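Flagellar motor switch protein FliG (Aquifex aeolicus, PDB 3HJL) probably forms part of the rotor-mounted switch complex at the base of the flagellar basal body, where the direction of flagellar rotation is set. Local coordinates at residues A[131-134]-A[135-139]; A[180-183]-A[184-188]; A[208-211]-A[212-216]; A[256-260]-A[261-265]; A[265-268]-A[269-272]. All coordinates share one frame; numbering follows the deposited sequence.

Contact 1 (A[131-134]-A[135-139]); sequences QTIA and LFLSQ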
loop_
_atom_site.group_PDB
_atom_site.type_symbol
_atom_site.label_atom_id
_atom_site.label_comp_id
_atom_site.label_asym_id
_atom_site.label_seq_id
_atom_site.Cartn_x
_atom_site.Cartn_y
_atom_site.Cartn_z
ATOM N N GLN A 131 -5.429 -26.136 2.910
ATOM C CA GLN A 131 -3.970 -25.996 3.074
ATOM C C GLN A 131 -3.545 -24.567 3.436
ATOM O O GLN A 131 -2.595 -24.379 4.192
ATOM C CB GLN A 131 -3.238 -26.454 1.801
ATOM C CG GLN A 131 -1.695 -26.566 1.936
ATOM C CD GLN A 131 -1.254 -27.638 2.918
ATOM O OE1 GLN A 131 -2.004 -28.560 3.206
ATOM N NE2 GLN A 131 -0.022 -27.528 3.420
ATOM N N THR A 132 -4.233 -23.578 2.869
ATOM C CA THR A 132 -4.007 -22.158 3.191
ATOM C C THR A 132 -4.416 -21.836 4.634
ATOM O O THR A 132 -3.720 -21.079 5.328
ATOM C CB THR A 132 -4.812 -21.245 2.226
ATOM O OG1 THR A 132 -4.554 -21.649 0.875
ATOM C CG2 THR A 132 -4.445 -19.782 2.396
ATOM N N ILE A 133 -5.540 -22.411 5.077
ATOM C CA ILE A 133 -6.028 -22.210 6.451
ATOM C C ILE A 133 -5.041 -22.853 7.441
ATOM O O ILE A 133 -4.689 -22.246 8.454
ATOM C CB ILE A 133 -7.444 -22.812 6.681
ATOM C CG1 ILE A 133 -8.465 -22.270 5.658
ATOM C CG2 ILE A 133 -7.925 -22.491 8.101
ATOM C CD1 ILE A 133 -9.877 -22.818 5.825
ATOM N N ALA A 134 -4.560 -24.054 7.098
ATOM C CA ALA A 134 -3.594 -24.799 7.916
ATOM C C ALA A 134 -2.274 -24.053 8.045
ATOM O O ALA A 134 -1.735 -23.938 9.138
ATOM C CB ALA A 134 -3.349 -26.169 7.316
ATOM N N LEU A 135 -1.752 -23.570 6.918
ATOM C CA LEU A 135 -0.513 -22.779 6.902
ATOM C C LEU A 135 -0.625 -21.516 7.759
ATOM O O LEU A 135 0.338 -21.133 8.429
ATOM C CB LEU A 135 -0.113 -22.408 5.458
ATOM C CG LEU A 135 0.532 -23.519 4.624
ATOM C CD1 LEU A 135 0.359 -23.274 3.109
ATOM C CD2 LEU A 135 2.003 -23.642 5.002
ATOM N N PHE A 136 -1.785 -20.862 7.705
ATOM C CA PHE A 136 -2.065 -19.648 8.506
ATOM C C PHE A 136 -2.180 -19.972 10.005
ATOM O O PHE A 136 -1.546 -19.318 10.837
ATOM C CB PHE A 136 -3.365 -18.991 8.016
ATOM C CG PHE A 136 -3.666 -17.650 8.653
ATOM C CD1 PHE A 136 -3.043 -16.503 8.202
ATOM C CD2 PHE A 136 -4.622 -17.534 9.654
ATOM C CE1 PHE A 136 -3.332 -15.269 8.761
ATOM C CE2 PHE A 136 -4.913 -16.296 10.230
ATOM C CZ PHE A 136 -4.273 -15.165 9.776
ATOM N N LEU A 137 -2.993 -20.976 10.338
ATOM C CA LEU A 137 -3.174 -21.392 11.726
ATOM C C LEU A 137 -1.906 -21.960 12.359
ATOM O O LEU A 137 -1.708 -21.786 13.554
ATOM C CB LEU A 137 -4.337 -22.391 11.881
ATOM C CG LEU A 137 -5.772 -21.885 11.650
ATOM C CD1 LEU A 137 -6.769 -22.942 12.080
ATOM C CD2 LEU A 137 -6.052 -20.599 12.383
ATOM N N SER A 138 -1.036 -22.593 11.562
ATOM C CA SER A 138 0.249 -23.123 12.067
ATOM C C SER A 138 1.119 -22.048 12.744
ATOM O O SER A 138 1.907 -22.373 13.618
ATOM C CB SER A 138 1.076 -23.771 10.942
ATOM O OG SER A 138 1.771 -22.795 10.164
ATOM N N GLN A 139 0.969 -20.787 12.322
ATOM C CA GLN A 139 1.755 -19.662 12.850
ATOM C C GLN A 139 1.107 -18.884 13.990
ATOM O O GLN A 139 1.736 -17.978 14.528
ATOM C CB GLN A 139 2.083 -18.683 11.707
ATOM C CG GLN A 139 2.907 -19.284 10.584
ATOM C CD GLN A 139 4.201 -19.856 11.078
ATOM O OE1 GLN A 139 5.140 -19.124 11.396
ATOM N NE2 GLN A 139 4.253 -21.177 11.179
#
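The EHPQR motif of the FliG middle domain sends its glutamine, Gln131, into the first turn of helix 130-137, and Leu135 sits one turn further on. Leu135 N donates to Gln131 O at 3.0 Å, and Leu137 N to Ile133 O in a nearly straight bond of 2.8 Å. The leucine side chain at Leu135 folds back toward the carbonyl of Gln131: with CG anti to its own carbonyl carbon (chi1 -77°), CD1 lies 3.3 Å from Gln131 O and reaches CG of the glutamine, the two chains crossing at a slant. The far end of Gln131 turns to another motif member, its OE1 taking a weak bond from Arg163 NE. On the buried side, Ile133 and Leu137 run side by side in the same direction, and CG2 of the isoleucine touches CD1 of the leucine at 4.2 Å. This pair packs on Val160 of helix 154-166, while Phe136 leans on Ala179 of helix 172-193. Ser138 N donates to Ala134 O, and Ser138 OG donates to Leu135 O. An alanine at this position is likely to leave Leu135 O without that hydroxyl donor and the amide of Gln139 without its acceptor. Gln139 NE2 donates to Ser138 OG at 3.1 Å, nearly straight, with the oxygen in the plane of the amide.

Contact 2 (A[180-183]-A[184-188]); sequences QILL and EEISS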
loop_
_atom_site.group_PDB
_atom_site.type_symbol
_atom_site.label_atom_id
_atom_site.label_comp_id
_atom_site.label_asym_id
_atom_site.label_seq_id
_atom_site.Cartn_x
_atom_site.Cartn_y
_atom_site.Cartn_z
ATOM N N GLN A 180 -1.527 -9.995 5.950
ATOM C CA GLN A 180 -1.690 -8.605 5.515
ATOM C C GLN A 180 -2.894 -8.405 4.578
ATOM O O GLN A 180 -3.583 -7.390 4.667
ATOM C CB GLN A 180 -0.401 -8.076 4.869
ATOM C CG GLN A 180 0.780 -7.987 5.843
ATOM C CD GLN A 180 1.929 -7.115 5.347
ATOM O OE1 GLN A 180 2.899 -7.608 4.780
ATOM N NE2 GLN A 180 1.809 -5.819 5.548
ATOM N N ILE A 181 -3.133 -9.360 3.681
ATOM C CA ILE A 181 -4.342 -9.352 2.821
ATOM C C ILE A 181 -5.620 -9.491 3.664
ATOM O O ILE A 181 -6.659 -8.905 3.331
ATOM C CB ILE A 181 -4.303 -10.496 1.746
ATOM C CG1 ILE A 181 -3.234 -10.210 0.679
ATOM C CG2 ILE A 181 -5.690 -10.696 1.058
ATOM C CD1 ILE A 181 -3.476 -8.944 -0.146
ATOM N N LEU A 182 -5.533 -10.266 4.743
ATOM C CA LEU A 182 -6.657 -10.474 5.659
ATOM C C LEU A 182 -6.916 -9.163 6.442
ATOM O O LEU A 182 -8.070 -8.759 6.606
ATOM C CB LEU A 182 -6.377 -11.673 6.603
ATOM C CG LEU A 182 -7.592 -12.360 7.279
ATOM C CD1 LEU A 182 -7.298 -13.804 7.723
ATOM C CD2 LEU A 182 -8.100 -11.542 8.464
ATOM N N LEU A 183 -5.847 -8.464 6.846
ATOM C CA LEU A 183 -5.984 -7.173 7.552
ATOM C C LEU A 183 -6.587 -6.076 6.674
ATOM O O LEU A 183 -7.388 -5.287 7.138
ATOM C CB LEU A 183 -4.634 -6.719 8.126
ATOM C CG LEU A 183 -4.189 -7.528 9.350
ATOM C CD1 LEU A 183 -2.706 -7.341 9.635
ATOM C CD2 LEU A 183 -5.055 -7.153 10.563
ATOM N N GLU A 184 -6.174 -6.035 5.416
ATOM C CA GLU A 184 -6.752 -5.136 4.408
ATOM C C GLU A 184 -8.217 -5.448 4.073
ATOM O O GLU A 184 -8.997 -4.543 3.785
ATOM C CB GLU A 184 -5.929 -5.213 3.119
ATOM C CG GLU A 184 -4.574 -4.565 3.267
ATOM C CD GLU A 184 -3.629 -4.833 2.105
ATOM O OE1 GLU A 184 -3.762 -5.863 1.396
ATOM O OE2 GLU A 184 -2.727 -4.000 1.920
ATOM N N GLU A 185 -8.566 -6.729 4.067
ATOM C CA GLU A 185 -9.942 -7.157 3.845
ATOM C C GLU A 185 -10.854 -6.736 5.012
ATOM O O GLU A 185 -12.008 -6.383 4.806
ATOM C CB GLU A 185 -9.988 -8.681 3.657
ATOM C CG GLU A 185 -11.353 -9.239 3.245
ATOM C CD GLU A 185 -11.912 -8.586 1.982
ATOM O OE1 GLU A 185 -11.120 -8.321 1.046
ATOM O OE2 GLU A 185 -13.136 -8.331 1.936
ATOM N N ILE A 186 -10.324 -6.798 6.226
ATOM C CA ILE A 186 -11.034 -6.361 7.431
ATOM C C ILE A 186 -11.246 -4.851 7.381
ATOM O O ILE A 186 -12.319 -4.348 7.718
ATOM C CB ILE A 186 -10.229 -6.750 8.717
ATOM C CG1 ILE A 186 -10.260 -8.266 8.911
ATOM C CG2 ILE A 186 -10.805 -6.060 9.957
ATOM C CD1 ILE A 186 -9.202 -8.795 9.842
ATOM N N SER A 187 -10.207 -4.133 6.971
ATOM C CA SER A 187 -10.267 -2.678 6.779
ATOM C C SER A 187 -11.267 -2.295 5.675
ATOM O O SER A 187 -11.975 -1.290 5.784
ATOM C CB SER A 187 -8.857 -2.162 6.440
ATOM O OG SER A 187 -8.848 -0.768 6.246
ATOM N N SER A 188 -11.344 -3.126 4.638
ATOM C CA SER A 188 -12.287 -2.932 3.518
ATOM C C SER A 188 -13.735 -3.220 3.913
ATOM O O SER A 188 -14.642 -2.526 3.468
ATOM C CB SER A 188 -11.888 -3.821 2.330
ATOM O OG SER A 188 -12.921 -3.908 1.377
#
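With CG swung anti to the backbone N (chi1 -159°), Leu182 sends its CD2 branch forward along the helix, while Ile186 turns CG1 back beside its own N (chi1 -70°) and carries CD1 on in an extended chain. The two methyls, Leu182 CD2 and Ile186 CD1, close to 3.3 Å, a tight approach for two carbons, and the side chains cross at a slant. Ile186 also covers the carbonyl of the preceding turn: its CG1 is 3.2 Å from Leu182 O, the same oxygen that accepts from Ile186 N at 3.0 Å. One oxygen is thus bonded by the main chain and roofed by the side chain of a single residue. These are i to i+4 contacts within the long helix 172-193 of the FliG middle domain. Its apolar side faces two other helices: Leu182 packs on Leu121 of helix 118-125 and on Ile113 of helix 93-114, Leu183 rests on Ile113 as well, and Ile186 meets Leu124. Round the helix from this pair, Glu184 is exposed. Its CG leaves beside the backbone N (chi1 -71°) and lies 3.3 Å from Gln180 O, the acceptor of Glu184 N in a fairly straight bond of 3.0 Å; the extended chain beyond carries the carboxylate to Ile181. There Glu184 OE1 comes to 3.5 Å from CD1 of Ile181, a van der Waals touch between a carboxylate oxygen and the methyl end of a side chain that crosses it aslant on the exposed side of the helix.

Contact 3 (A[208-211]-A[212-216]); sequences NTLD and KETRE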
loop_
_atom_site.group_PDB
_atom_site.type_symbol
_atom_site.label_atom_id
_atom_site.label_comp_id
_atom_site.label_asym_id
_atom_site.label_seq_id
_atom_site.Cartn_x
_atom_site.Cartn_y
_atom_site.Cartn_z
ATOM N N ASN A 208 -18.726 27.450 7.403
ATOM C CA ASN A 208 -19.729 28.473 7.052
ATOM C C ASN A 208 -20.570 28.931 8.240
ATOM O O ASN A 208 -21.125 30.019 8.201
ATOM C CB ASN A 208 -20.666 27.972 5.941
ATOM C CG ASN A 208 -19.988 27.910 4.581
ATOM O OD1 ASN A 208 -18.996 28.609 4.322
ATOM N ND2 ASN A 208 -20.542 27.095 3.688
ATOM N N THR A 209 -20.707 28.076 9.259
ATOM C CA THR A 209 -21.388 28.435 10.506
ATOM C C THR A 209 -20.459 29.252 11.433
ATOM O O THR A 209 -20.926 30.135 12.161
ATOM C CB THR A 209 -21.894 27.175 11.231
ATOM O OG1 THR A 209 -22.716 26.413 10.335
ATOM C CG2 THR A 209 -22.693 27.541 12.479
ATOM N N LEU A 210 -19.163 28.912 11.436
ATOM C CA LEU A 210 -18.127 29.677 12.174
ATOM C C LEU A 210 -18.015 31.107 11.632
ATOM O O LEU A 210 -18.211 31.326 10.440
ATOM C CB LEU A 210 -16.742 29.001 12.039
ATOM C CG LEU A 210 -16.287 27.889 12.989
ATOM C CD1 LEU A 210 -17.371 26.917 13.279
ATOM C CD2 LEU A 210 -15.079 27.174 12.399
ATOM N N ASP A 211 -17.675 32.064 12.497
ATOM C CA ASP A 211 -17.501 33.455 12.065
ATOM C C ASP A 211 -16.225 33.587 11.214
ATOM O O ASP A 211 -15.265 32.835 11.413
ATOM C CB ASP A 211 -17.486 34.425 13.263
ATOM C CG ASP A 211 -16.185 34.386 14.047
ATOM O OD1 ASP A 211 -15.762 33.285 14.450
ATOM O OD2 ASP A 211 -15.610 35.470 14.290
ATOM N N LYS A 212 -16.235 34.532 10.269
ATOM C CA LYS A 212 -15.144 34.701 9.283
ATOM C C LYS A 212 -13.730 34.687 9.868
ATOM O O LYS A 212 -12.833 34.097 9.274
ATOM C CB LYS A 212 -15.350 35.976 8.447
ATOM C CG LYS A 212 -14.431 36.079 7.219
ATOM C CD LYS A 212 -14.580 37.409 6.502
ATOM C CE LYS A 212 -13.539 37.554 5.398
ATOM N NZ LYS A 212 -13.517 38.931 4.802
ATOM N N GLU A 213 -13.539 35.323 11.022
ATOM C CA GLU A 213 -12.232 35.337 11.695
ATOM C C GLU A 213 -11.731 33.914 11.980
ATOM O O GLU A 213 -10.621 33.554 11.591
ATOM C CB GLU A 213 -12.310 36.125 13.005
ATOM C CG GLU A 213 -12.557 37.624 12.833
ATOM C CD GLU A 213 -12.661 38.363 14.162
ATOM O OE1 GLU A 213 -12.997 37.721 15.184
ATOM O OE2 GLU A 213 -12.422 39.594 14.181
ATOM N N THR A 214 -12.574 33.107 12.623
ATOM C CA THR A 214 -12.232 31.714 12.937
ATOM C C THR A 214 -12.142 30.861 11.672
ATOM O O THR A 214 -11.170 30.131 11.483
ATOM C CB THR A 214 -13.279 31.067 13.878
ATOM O OG1 THR A 214 -13.438 31.868 15.051
ATOM C CG2 THR A 214 -12.847 29.658 14.280
ATOM N N ARG A 215 -13.183 30.943 10.839
ATOM C CA ARG A 215 -13.276 30.199 9.566
ATOM C C ARG A 215 -12.057 30.377 8.659
ATOM O O ARG A 215 -11.538 29.397 8.124
ATOM C CB ARG A 215 -14.567 30.593 8.812
ATOM C CG ARG A 215 -14.520 30.486 7.272
ATOM C CD ARG A 215 -15.906 30.566 6.642
ATOM N NE ARG A 215 -16.796 31.506 7.334
ATOM C CZ ARG A 215 -16.996 32.786 7.009
ATOM N NH1 ARG A 215 -16.393 33.364 5.960
ATOM N NH2 ARG A 215 -17.828 33.507 7.757
ATOM N N GLU A 216 -11.638 31.626 8.462
ATOM C CA GLU A 216 -10.507 31.937 7.578
ATOM C C GLU A 216 -9.153 31.535 8.160
ATOM O O GLU A 216 -8.265 31.130 7.409
ATOM C CB GLU A 216 -10.501 33.423 7.198
ATOM C CG GLU A 216 -11.685 33.837 6.330
ATOM C CD GLU A 216 -11.613 33.253 4.937
ATOM O OE1 GLU A 216 -10.664 33.608 4.213
ATOM O OE2 GLU A 216 -12.504 32.444 4.565
#
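Asp211 OD1 accepts from the hydroxyl of Thr214 at 2.8 Å, the shortest sound polar bond here. The donor arrives on the syn side of the carboxylate, 19° out of its plane, and the two side chains cross nearly at right angles. Asp211 is at the N-cap position of helix 212-225, in the tight link that follows helix 199-209, and its main chain joins in: Asp211 O receives Arg215 N at 2.9 Å, almost straight. Thr214 turns OG1 beside its own backbone N (chi1 -55°), which leaves CG2 on the other branch to touch Leu210 CD2 at 3.8 Å. A valine at this position would probably leave Asp211 OD1 without its hydroxyl donor and the carboxylate freer to turn. Arg215 bends back at chi3 and brings its guanidinium edge to Leu210 O, which lies near the plane of the group and takes weak bonds from NE, at 3.4 Å, and from NH2. Lys212 CA lies over one face of the guanidinium, toward its rim. NE also makes a weak bond to Leu207 O, so the arginine draws weakly on carbonyls at and just past the end of helix 199-209 while standing in the first turn of the next. Asp211 OD2, meanwhile, lies 3.6 Å from Glu213 OE1, the carboxylate planes steeply inclined. Two like charges this close probably oppose each other, a cost that the nearby helix N terminus is likely to offset in part.

Contact 4 (A[256-260]-A[261-265]); sequences KVVDK and NTLMI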
loop_
_atom_site.group_PDB
_atom_site.type_symbol
_atom_site.label_atom_id
_atom_site.label_comp_id
_atom_site.label_asym_id
_atom_site.label_seq_id
_atom_site.Cartn_x
_atom_site.Cartn_y
_atom_site.Cartn_z
ATOM N N LYS A 256 -23.509 40.993 -15.128
ATOM C CA LYS A 256 -22.556 41.968 -15.687
ATOM C C LYS A 256 -21.175 41.367 -16.050
ATOM O O LYS A 256 -20.494 41.901 -16.913
ATOM C CB LYS A 256 -22.367 43.152 -14.718
ATOM C CG LYS A 256 -23.551 44.117 -14.683
ATOM C CD LYS A 256 -23.440 45.136 -13.551
ATOM C CE LYS A 256 -24.608 46.127 -13.585
ATOM N NZ LYS A 256 -24.670 46.998 -12.376
ATOM N N VAL A 257 -20.796 40.248 -15.422
ATOM C CA VAL A 257 -19.458 39.633 -15.610
ATOM C C VAL A 257 -19.459 38.296 -16.373
ATOM O O VAL A 257 -18.601 38.091 -17.237
ATOM C CB VAL A 257 -18.704 39.453 -14.249
ATOM C CG1 VAL A 257 -19.549 38.715 -13.243
ATOM C CG2 VAL A 257 -17.370 38.733 -14.454
ATOM N N VAL A 258 -20.395 37.393 -16.055
ATOM C CA VAL A 258 -20.429 36.067 -16.710
ATOM C C VAL A 258 -20.743 36.119 -18.212
ATOM O O VAL A 258 -21.521 36.951 -18.675
ATOM C CB VAL A 258 -21.422 35.033 -16.034
ATOM C CG1 VAL A 258 -20.944 34.643 -14.666
ATOM C CG2 VAL A 258 -22.856 35.559 -15.989
ATOM N N ASP A 259 -20.099 35.218 -18.950
ATOM C CA ASP A 259 -20.355 35.014 -20.371
ATOM C C ASP A 259 -21.743 34.375 -20.529
ATOM O O ASP A 259 -22.152 33.549 -19.696
ATOM C CB ASP A 259 -19.269 34.090 -20.942
ATOM C CG ASP A 259 -19.524 33.693 -22.376
ATOM O OD1 ASP A 259 -19.803 34.583 -23.211
ATOM O OD2 ASP A 259 -19.407 32.487 -22.676
ATOM N N LYS A 260 -22.462 34.783 -21.577
ATOM C CA LYS A 260 -23.810 34.276 -21.875
ATOM C C LYS A 260 -23.819 32.771 -22.153
ATOM O O LYS A 260 -24.675 32.049 -21.631
ATOM C CB LYS A 260 -24.416 35.025 -23.085
ATOM C CG LYS A 260 -25.798 34.498 -23.527
ATOM C CD LYS A 260 -26.382 35.248 -24.709
ATOM C CE LYS A 260 -27.627 34.519 -25.208
ATOM N NZ LYS A 260 -28.478 35.348 -26.086
ATOM N N ASN A 261 -22.896 32.317 -23.002
ATOM C CA ASN A 261 -22.810 30.902 -23.371
ATOM C C ASN A 261 -22.491 30.029 -22.154
ATOM O O ASN A 261 -23.090 28.967 -21.978
ATOM C CB ASN A 261 -21.767 30.666 -24.487
ATOM C CG ASN A 261 -22.106 31.401 -25.794
ATOM O OD1 ASN A 261 -23.276 31.603 -26.133
ATOM N ND2 ASN A 261 -21.069 31.790 -26.535
ATOM N N THR A 262 -21.560 30.486 -21.313
ATOM C CA THR A 262 -21.219 29.776 -20.067
ATOM C C THR A 262 -22.433 29.660 -19.147
ATOM O O THR A 262 -22.717 28.577 -18.632
ATOM C CB THR A 262 -20.078 30.484 -19.299
ATOM O OG1 THR A 262 -18.930 30.603 -20.148
ATOM C CG2 THR A 262 -19.701 29.704 -18.038
ATOM N N LEU A 263 -23.159 30.766 -18.971
ATOM C CA LEU A 263 -24.366 30.776 -18.125
ATOM C C LEU A 263 -25.487 29.895 -18.701
ATOM O O LEU A 263 -26.172 29.213 -17.959
ATOM C CB LEU A 263 -24.881 32.211 -17.928
ATOM C CG LEU A 263 -26.010 32.384 -16.902
ATOM C CD1 LEU A 263 -25.518 32.001 -15.514
ATOM C CD2 LEU A 263 -26.572 33.800 -16.906
ATOM N N MET A 264 -25.705 29.970 -20.010
ATOM C CA MET A 264 -26.698 29.123 -20.680
ATOM C C MET A 264 -26.440 27.648 -20.431
ATOM O O MET A 264 -27.348 26.914 -20.036
ATOM C CB MET A 264 -26.690 29.357 -22.197
ATOM C CG MET A 264 -27.531 30.535 -22.652
ATOM S SD MET A 264 -27.627 30.796 -24.431
ATOM C CE MET A 264 -27.499 29.142 -25.067
ATOM N N ILE A 265 -25.198 27.231 -20.687
ATOM C CA ILE A 265 -24.763 25.840 -20.527
ATOM C C ILE A 265 -24.895 25.377 -19.075
ATOM O O ILE A 265 -25.401 24.282 -18.816
ATOM C CB ILE A 265 -23.293 25.650 -21.006
ATOM C CG1 ILE A 265 -23.189 25.821 -22.532
ATOM C CG2 ILE A 265 -22.767 24.259 -20.619
ATOM C CD1 ILE A 265 -23.727 24.632 -23.322
#
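Asp259 links the loop to helix 260-268: its CB lies 3.6 Å from Thr262 OG1 before the chain turns back over the start of the helix. CG stands anti to the backbone N (chi1 174°), 3.7 Å from Asn261 N, and OD1 comes no nearer to that nitrogen than 3.8 Å. The other oxygen, OD2, does the gripping. It takes the hydroxyl of Thr262 on its anti lone pair, OG1 to OD2 3.2 Å, and it also accepts Thr262 N. The backbone donor comes from well above the carboxylate plane, 54° out of it, so the two donors approach the oxygen from different directions. OD2 also brushes CB of Asn261 at 3.5 Å. This is an N-cap: the aspartate receives an NH of the first turn, one that has no earlier helical carbonyl to bond to. Asp259 O continues the arrangement by accepting Leu263 N at 3.0 Å. Just before the cap, Val258 CG2 touches Leu263 CD2 at 4.2 Å, an apolar contact between the incoming loop and the first turn, and Val258 packs on Ile315 of helix 302-320. Lys260 runs out fully extended, its CE passing 3.8 Å from the sulfur, SD, of Met264, and its NZ forms a salt bridge with Asp293 of helix 284-296. Met264 packs on Phe290 of that same helix. With a carboxylate at the N-cap, the negative charge lies at the positive end of the helix dipole, which would probably favour the ionised form of Asp259 and steady the start of the helix.

Contact 5 (A[265-268]-A[269-272]); sequences IALL and GAPE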
loop_
_atom_site.group_PDB
_atom_site.type_symbol
_atom_site.label_atom_id
_atom_site.label_comp_id
_atom_site.label_asym_id
_atom_site.label_seq_id
_atom_site.Cartn_x
_atom_site.Cartn_y
_atom_site.Cartn_z
ATOM N N ILE A 265 -25.198 27.231 -20.687
ATOM C CA ILE A 265 -24.763 25.840 -20.527
ATOM C C ILE A 265 -24.895 25.377 -19.075
ATOM O O ILE A 265 -25.401 24.282 -18.816
ATOM C CB ILE A 265 -23.293 25.650 -21.006
ATOM C CG1 ILE A 265 -23.189 25.821 -22.532
ATOM C CG2 ILE A 265 -22.767 24.259 -20.619
ATOM C CD1 ILE A 265 -23.727 24.632 -23.322
ATOM N N ALA A 266 -24.443 26.223 -18.144
ATOM C CA ALA A 266 -24.573 25.976 -16.698
ATOM C C ALA A 266 -26.013 25.758 -16.268
ATOM O O ALA A 266 -26.287 24.914 -15.406
ATOM C CB ALA A 266 -23.988 27.138 -15.908
ATOM N N LEU A 267 -26.922 26.544 -16.845
ATOM C CA LEU A 267 -28.338 26.469 -16.498
ATOM C C LEU A 267 -29.088 25.278 -17.098
ATOM O O LEU A 267 -30.182 24.979 -16.652
ATOM C CB LEU A 267 -29.049 27.789 -16.811
ATOM C CG LEU A 267 -28.677 28.993 -15.923
ATOM C CD1 LEU A 267 -29.408 30.210 -16.382
ATOM C CD2 LEU A 267 -28.975 28.749 -14.449
ATOM N N LEU A 268 -28.499 24.585 -18.075
ATOM C CA LEU A 268 -29.117 23.368 -18.641
ATOM C C LEU A 268 -29.305 22.288 -17.580
ATOM O O LEU A 268 -30.344 21.631 -17.542
ATOM C CB LEU A 268 -28.281 22.787 -19.793
ATOM C CG LEU A 268 -28.246 23.526 -21.123
ATOM C CD1 LEU A 268 -27.281 22.818 -22.067
ATOM C CD2 LEU A 268 -29.640 23.594 -21.740
ATOM N N GLY A 269 -28.296 22.118 -16.723
ATOM C CA GLY A 269 -28.362 21.167 -15.604
ATOM C C GLY A 269 -28.710 21.809 -14.265
ATOM O O GLY A 269 -28.349 21.267 -13.214
ATOM N N ALA A 270 -29.433 22.939 -14.299
ATOM C CA ALA A 270 -29.794 23.689 -13.090
ATOM C C ALA A 270 -31.285 23.521 -12.783
ATOM O O ALA A 270 -32.084 23.324 -13.711
ATOM C CB ALA A 270 -29.469 25.163 -13.268
ATOM N N PRO A 271 -31.668 23.580 -11.479
ATOM C CA PRO A 271 -33.090 23.554 -11.119
ATOM C C PRO A 271 -33.848 24.762 -11.660
ATOM O O PRO A 271 -33.244 25.807 -11.912
ATOM C CB PRO A 271 -33.067 23.586 -9.587
ATOM C CG PRO A 271 -31.724 23.117 -9.211
ATOM C CD PRO A 271 -30.814 23.595 -10.275
ATOM N N GLU A 272 -35.161 24.620 -11.801
ATOM C CA GLU A 272 -35.994 25.645 -12.435
ATOM C C GLU A 272 -35.990 26.981 -11.689
ATOM O O GLU A 272 -36.016 28.045 -12.321
ATOM C CB GLU A 272 -37.440 25.137 -12.603
ATOM C CG GLU A 272 -38.328 25.994 -13.517
ATOM C CD GLU A 272 -37.765 26.146 -14.929
ATOM O OE1 GLU A 272 -37.833 27.270 -15.478
ATOM O OE2 GLU A 272 -37.219 25.156 -15.469
#
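Ile265 and Ala266 bring the last part of helix 260-268 up to the turn at Gly269 and Ala270, touching it mainly through the main chain. Ile265 O accepts Leu268 N, an i to i+3 bond, and lies 4.2 Å from Gly269 N, too long for the next regular helical bond. Ala266 O, one residue on, comes to 3.8 Å from the methyl CB of Ala270, and it accepts a hydrogen bond from Gln309 NE2 of helix 302-320. Leu267 meets the turn through both its carbonyl and its side chain. Its O takes Ala270 N in a weak bond of 3.2 Å, and its side chain, with CG beside the backbone N (chi1 -69°), lays CD2 against Ala270 CB at 3.8 Å. The same methyl lies 3.5 Å from Leu267 O, so it touches both the side chain and the carbonyl of the leucine. Leu268 turns its side chain to Ile305 of helix 302-320. Gly269 then leaves the helical path, its phi near -99° and psi near 27°, before Ala270 goes over to an extended backbone that leads to Pro271, the N-cap residue of helix 272-279. The piece is thus a short connection between successive helices of the FliG C-terminal domain. Round it, Ala266 rests on Ala308 and Val312, both of helix 302-320, while Leu267 packs on Phe290 and Met294 of helix 284-296.

In the fold
From the N terminus the five contacts follow one another along the chain, each local, contacts 4 and 5 overlapping at Ile265. Contact 1 runs along helix 130-137, and contact 2 lies inside helix 172-193; both lie in the FliG middle domain, and they touch where Phe136 CZ meets Leu182 CD1 at 3.9 Å. Contact 3 joins helix 199-209 to helix 212-225, its centre about 39 Å from that of contact 2. Contact 4 starts helix 260-268 and contact 5 leaves it toward helix 272-279; their centres are about 12 Å apart. Contacts 3, 4 and 5 lie across the chain's centre from contact 1, in this elongated all-helical molecule.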